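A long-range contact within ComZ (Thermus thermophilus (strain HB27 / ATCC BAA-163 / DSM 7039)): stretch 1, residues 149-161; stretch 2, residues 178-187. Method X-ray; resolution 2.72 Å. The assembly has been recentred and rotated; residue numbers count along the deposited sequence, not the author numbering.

Stretch 1 (149-161) WLNGGATIRGGVY
Stretch 2 (178-187) GNFALYNRYD

Two strands of ComZ, residues up to 157 in stretch 1 and 180-183 in stretch 2, lie side by side in a parallel sheet. Their axes approach to 4.6 Å and their directions differ by 5°. The register has a constant offset: Ala-154 pairs with Phe-180, Thr-155 with Ala-181, Ile-156 with Leu-182 and Arg-157 with Tyr-183, at CA-CA distances of 5.1, 4.6, 4.7 and 4.6 Å. Together the stretches bury 675 Å².

Stretch 1 enters with Leu-150 in extended conformation (phi/psi -141/114, chi1 m). Its CB points toward stretch 2, and CD2 lies 4.3 Å from CE2 of Phe-180, at the edge of that ring. The CB of Asn-151 points away, and its ND2 donates to the O of Leu-150 at 2.9 Å. Gly-152 follows at 106/157, angles that would jam a CB against the preceding carbonyl and so call for glycine.

At Gly-153 (-53/151) the chains come together. Its CA makes a CH···O contact of 3.2 Å with the O of Asn-179, a residue at 51/22 just before its strand. The same oxygen accepts a weak hydrogen bond from Ala-154 N at 3.3 Å. Ala-154 (-161/149) returns the link, its O accepting from Ala-181 N at 3.0 Å. In a parallel pair, one residue's N and O reach two different residues of the neighbour, here Asn-179 and Ala-181.

Thr-155 (-133/115, chi1 120°, between wells) turns its side chain to the face shared with Ala-181, Arg-157 and Tyr-183. Thr-155 CB and Ala-181 CB are 4.5 Å apart, a modest pairing of a branched residue with a small one.

Ile-156 (-116/114, chi1 m, chi2 109°) repeats the backbone pattern: its N donates to Ala-181 O at 2.7 Å, and its O accepts from Tyr-183 N at 2.9 Å. Its side chain joins the apolar face with Ala-154, Phe-180 and Leu-182. There Ile-156 CD1 sits 3.8 Å from Phe-180 CE2 and makes an off-centre CH-pi contact, 4.2 Å from the ring centroid; Phe-180 has chi1 t.

Arg-157 (-97/93; chi1 m, chi2 t, chi3 p) has a long chain that can follow stretch 2 beyond its strand. Its NE donates to Arg-185 O at 2.9 Å. One guanidinium face is covered by Tyr-183 (chi1 m), with Arg-157 NH2 3.2 Å from Tyr-183 CD2, while Tyr-186 CA lies over the opposite face. The like charge of Arg-185 is close, Arg-157 NH2 to Arg-185 NE being 4.3 Å.

Gly-158, at 142/-179, again has angles that demand glycine. Its N donates to Tyr-183 O at 2.9 Å, extending the ladder past the last bridge, and its O lies 3.0 Å from Leu-182 CD2. After Gly-159 (-78/166), Val-160 (-136/119, chi1 -15°) points its CB toward stretch 2. Val-160 CG1 meets Leu-182 CD1 at 3.2 Å, a tight apolar contact for Leu-182 (chi1 t, chi2 t). Tyr-161 (-110/132, chi1 t) is out of reach.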

# COMPACT_ATOMS: atom_id res chain seq x y z
N TRP A 149 20.00 2.96 4.92
CA TRP A 149 18.71 2.87 4.24
C TRP A 149 18.07 4.22 4.00
O TRP A 149 17.25 4.34 3.10
CB TRP A 149 17.71 2.00 5.04
CG TRP A 149 18.03 0.52 5.02
CD1 TRP A 149 17.43 -0.48 4.26
CD2 TRP A 149 19.06 -0.13 5.76
NE1 TRP A 149 18.02 -1.71 4.52
CE2 TRP A 149 19.03 -1.52 5.44
CE3 TRP A 149 20.02 0.34 6.68
CZ2 TRP A 149 19.92 -2.43 6.01
CZ3 TRP A 149 20.90 -0.56 7.24
CH2 TRP A 149 20.85 -1.93 6.90
N LEU A 150 18.41 5.20 4.82
CA LEU A 150 17.90 6.54 4.66
C LEU A 150 19.07 7.40 5.00
O LEU A 150 19.55 7.38 6.09
CB LEU A 150 16.73 6.80 5.60
CG LEU A 150 15.47 5.99 5.28
CD1 LEU A 150 15.41 4.69 6.06
CD2 LEU A 150 14.19 6.76 5.44
N ASN A 151 19.57 8.14 4.03
CA ASN A 151 20.73 8.97 4.25
C ASN A 151 20.46 10.38 3.91
O ASN A 151 20.25 10.69 2.77
CB ASN A 151 21.85 8.52 3.35
CG ASN A 151 22.67 7.46 3.98
OD1 ASN A 151 23.64 6.98 3.40
ND2 ASN A 151 22.30 7.07 5.18
N GLY A 152 20.52 11.25 4.89
CA GLY A 152 20.29 12.64 4.63
C GLY A 152 18.95 13.00 5.15
O GLY A 152 18.08 12.18 5.26
N GLY A 153 18.75 14.27 5.40
CA GLY A 153 17.53 14.76 5.97
C GLY A 153 16.27 14.39 5.29
O GLY A 153 16.20 14.27 4.10
N ALA A 154 15.22 14.33 6.08
CA ALA A 154 13.94 13.95 5.53
C ALA A 154 12.85 14.39 6.48
O ALA A 154 13.02 14.35 7.70
CB ALA A 154 13.87 12.44 5.34
N THR A 155 11.71 14.69 5.91
CA THR A 155 10.53 14.97 6.66
C THR A 155 9.57 14.11 5.88
O THR A 155 9.30 14.38 4.75
CB THR A 155 10.14 16.44 6.71
OG1 THR A 155 8.85 16.62 6.14
CG2 THR A 155 11.10 17.25 5.98
N ILE A 156 9.04 13.08 6.52
CA ILE A 156 8.23 12.06 5.88
C ILE A 156 6.83 12.15 6.47
O ILE A 156 6.63 11.84 7.66
CB ILE A 156 8.79 10.64 6.07
CG1 ILE A 156 10.19 10.46 5.51
CG2 ILE A 156 7.83 9.57 5.53
CD1 ILE A 156 11.24 10.32 6.61
N ARG A 157 5.85 12.53 5.66
CA ARG A 157 4.48 12.57 6.15
C ARG A 157 3.84 11.25 5.72
O ARG A 157 3.32 11.10 4.61
CB ARG A 157 3.78 13.82 5.64
CG ARG A 157 4.77 14.95 5.65
CD ARG A 157 4.18 16.31 5.65
NE ARG A 157 3.67 16.57 6.97
CZ ARG A 157 3.74 17.75 7.56
NH1 ARG A 157 4.31 18.76 6.92
NH2 ARG A 157 3.25 17.92 8.78
N GLY A 158 3.91 10.27 6.62
CA GLY A 158 3.46 8.93 6.35
C GLY A 158 4.37 7.89 6.98
O GLY A 158 5.35 8.23 7.66
N GLY A 159 4.08 6.60 6.79
CA GLY A 159 4.88 5.59 7.44
C GLY A 159 6.19 5.39 6.73
O GLY A 159 6.37 5.83 5.59
N VAL A 160 7.10 4.71 7.40
CA VAL A 160 8.34 4.30 6.80
C VAL A 160 8.58 2.87 7.24
O VAL A 160 8.68 2.61 8.39
CB VAL A 160 9.57 5.18 7.08
CG1 VAL A 160 9.24 6.52 7.65
CG2 VAL A 160 10.57 4.48 7.94
N TYR A 161 8.64 1.95 6.30
CA TYR A 161 8.87 0.54 6.56
C TYR A 161 10.23 0.22 6.06
O TYR A 161 10.58 0.61 4.99
CB TYR A 161 7.83 -0.26 5.78
CG TYR A 161 7.82 -1.76 5.96
CD1 TYR A 161 8.87 -2.53 5.61
CD2 TYR A 161 6.70 -2.41 6.41
CE1 TYR A 161 8.85 -3.89 5.75
CE2 TYR A 161 6.66 -3.76 6.55
CZ TYR A 161 7.74 -4.49 6.22
OH TYR A 161 7.73 -5.83 6.34
N GLY A 178 18.32 13.90 15.16
CA GLY A 178 18.00 15.08 14.41
C GLY A 178 17.66 14.71 12.98
O GLY A 178 17.42 13.55 12.65
N ASN A 179 17.63 15.73 12.12
CA ASN A 179 17.65 15.58 10.66
C ASN A 179 16.58 14.60 10.13
O ASN A 179 16.71 14.08 9.02
CB ASN A 179 19.05 15.18 10.16
CG ASN A 179 19.66 14.00 10.96
OD1 ASN A 179 20.35 14.20 11.97
ND2 ASN A 179 19.41 12.78 10.48
N PHE A 180 15.52 14.33 10.89
CA PHE A 180 14.54 13.32 10.52
C PHE A 180 13.25 13.60 11.27
O PHE A 180 13.25 13.69 12.51
CB PHE A 180 15.10 11.93 10.88
CG PHE A 180 14.20 10.77 10.53
CD1 PHE A 180 13.08 10.46 11.29
CD2 PHE A 180 14.51 9.95 9.46
CE1 PHE A 180 12.27 9.35 10.95
CE2 PHE A 180 13.73 8.87 9.13
CZ PHE A 180 12.60 8.57 9.88
N ALA A 181 12.15 13.70 10.53
CA ALA A 181 10.84 13.94 11.12
C ALA A 181 9.86 13.09 10.35
O ALA A 181 9.87 13.09 9.11
CB ALA A 181 10.43 15.42 11.07
N LEU A 182 8.95 12.46 11.10
CA LEU A 182 7.96 11.54 10.54
C LEU A 182 6.63 11.94 11.15
O LEU A 182 6.44 11.85 12.36
CB LEU A 182 8.33 10.09 10.85
CG LEU A 182 7.68 8.91 10.13
CD1 LEU A 182 8.38 7.64 10.55
CD2 LEU A 182 6.20 8.81 10.50
N TYR A 183 5.72 12.41 10.30
CA TYR A 183 4.44 12.93 10.75
C TYR A 183 3.29 12.08 10.23
O TYR A 183 3.43 11.34 9.25
CB TYR A 183 4.29 14.39 10.30
CG TYR A 183 5.39 15.30 10.82
CD1 TYR A 183 6.10 14.97 11.98
CD2 TYR A 183 5.74 16.47 10.13
CE1 TYR A 183 7.09 15.80 12.46
CE2 TYR A 183 6.76 17.31 10.61
CZ TYR A 183 7.43 16.96 11.77
OH TYR A 183 8.43 17.75 12.28
N ASN A 184 2.13 12.26 10.87
CA ASN A 184 0.95 11.49 10.52
C ASN A 184 -0.17 12.38 10.03
O ASN A 184 -1.35 12.03 10.12
CB ASN A 184 0.49 10.57 11.64
CG ASN A 184 -0.63 9.68 11.20
OD1 ASN A 184 -0.39 8.67 10.53
ND2 ASN A 184 -1.86 10.04 11.56
N ARG A 185 0.19 13.55 9.52
CA ARG A 185 -0.76 14.35 8.78
C ARG A 185 0.00 15.26 7.83
O ARG A 185 1.22 15.42 7.94
CB ARG A 185 -1.66 15.13 9.75
CG ARG A 185 -0.86 15.79 10.86
CD ARG A 185 -1.38 17.15 11.22
NE ARG A 185 -0.79 18.16 10.34
CZ ARG A 185 -1.44 19.23 9.92
NH1 ARG A 185 -2.69 19.44 10.31
NH2 ARG A 185 -0.83 20.09 9.11
N TYR A 186 -0.74 15.84 6.89
CA TYR A 186 -0.21 16.77 5.91
C TYR A 186 -1.35 17.71 5.56
O TYR A 186 -2.52 17.39 5.77
CB TYR A 186 0.37 16.08 4.66
CG TYR A 186 -0.65 15.43 3.75
CD1 TYR A 186 -0.72 14.05 3.62
CD2 TYR A 186 -1.55 16.19 3.01
CE1 TYR A 186 -1.67 13.45 2.80
CE2 TYR A 186 -2.50 15.61 2.21
CZ TYR A 186 -2.56 14.24 2.09
OH TYR A 186 -3.51 13.68 1.27
N ASP A 187 -1.01 18.87 5.03
CA ASP A 187 -2.02 19.69 4.36
C ASP A 187 -1.36 20.39 3.18
O ASP A 187 -0.34 21.05 3.36
CB ASP A 187 -2.66 20.65 5.38
CG ASP A 187 -3.47 21.73 4.72
OD1 ASP A 187 -4.72 21.61 4.69
OD2 ASP A 187 -2.84 22.69 4.22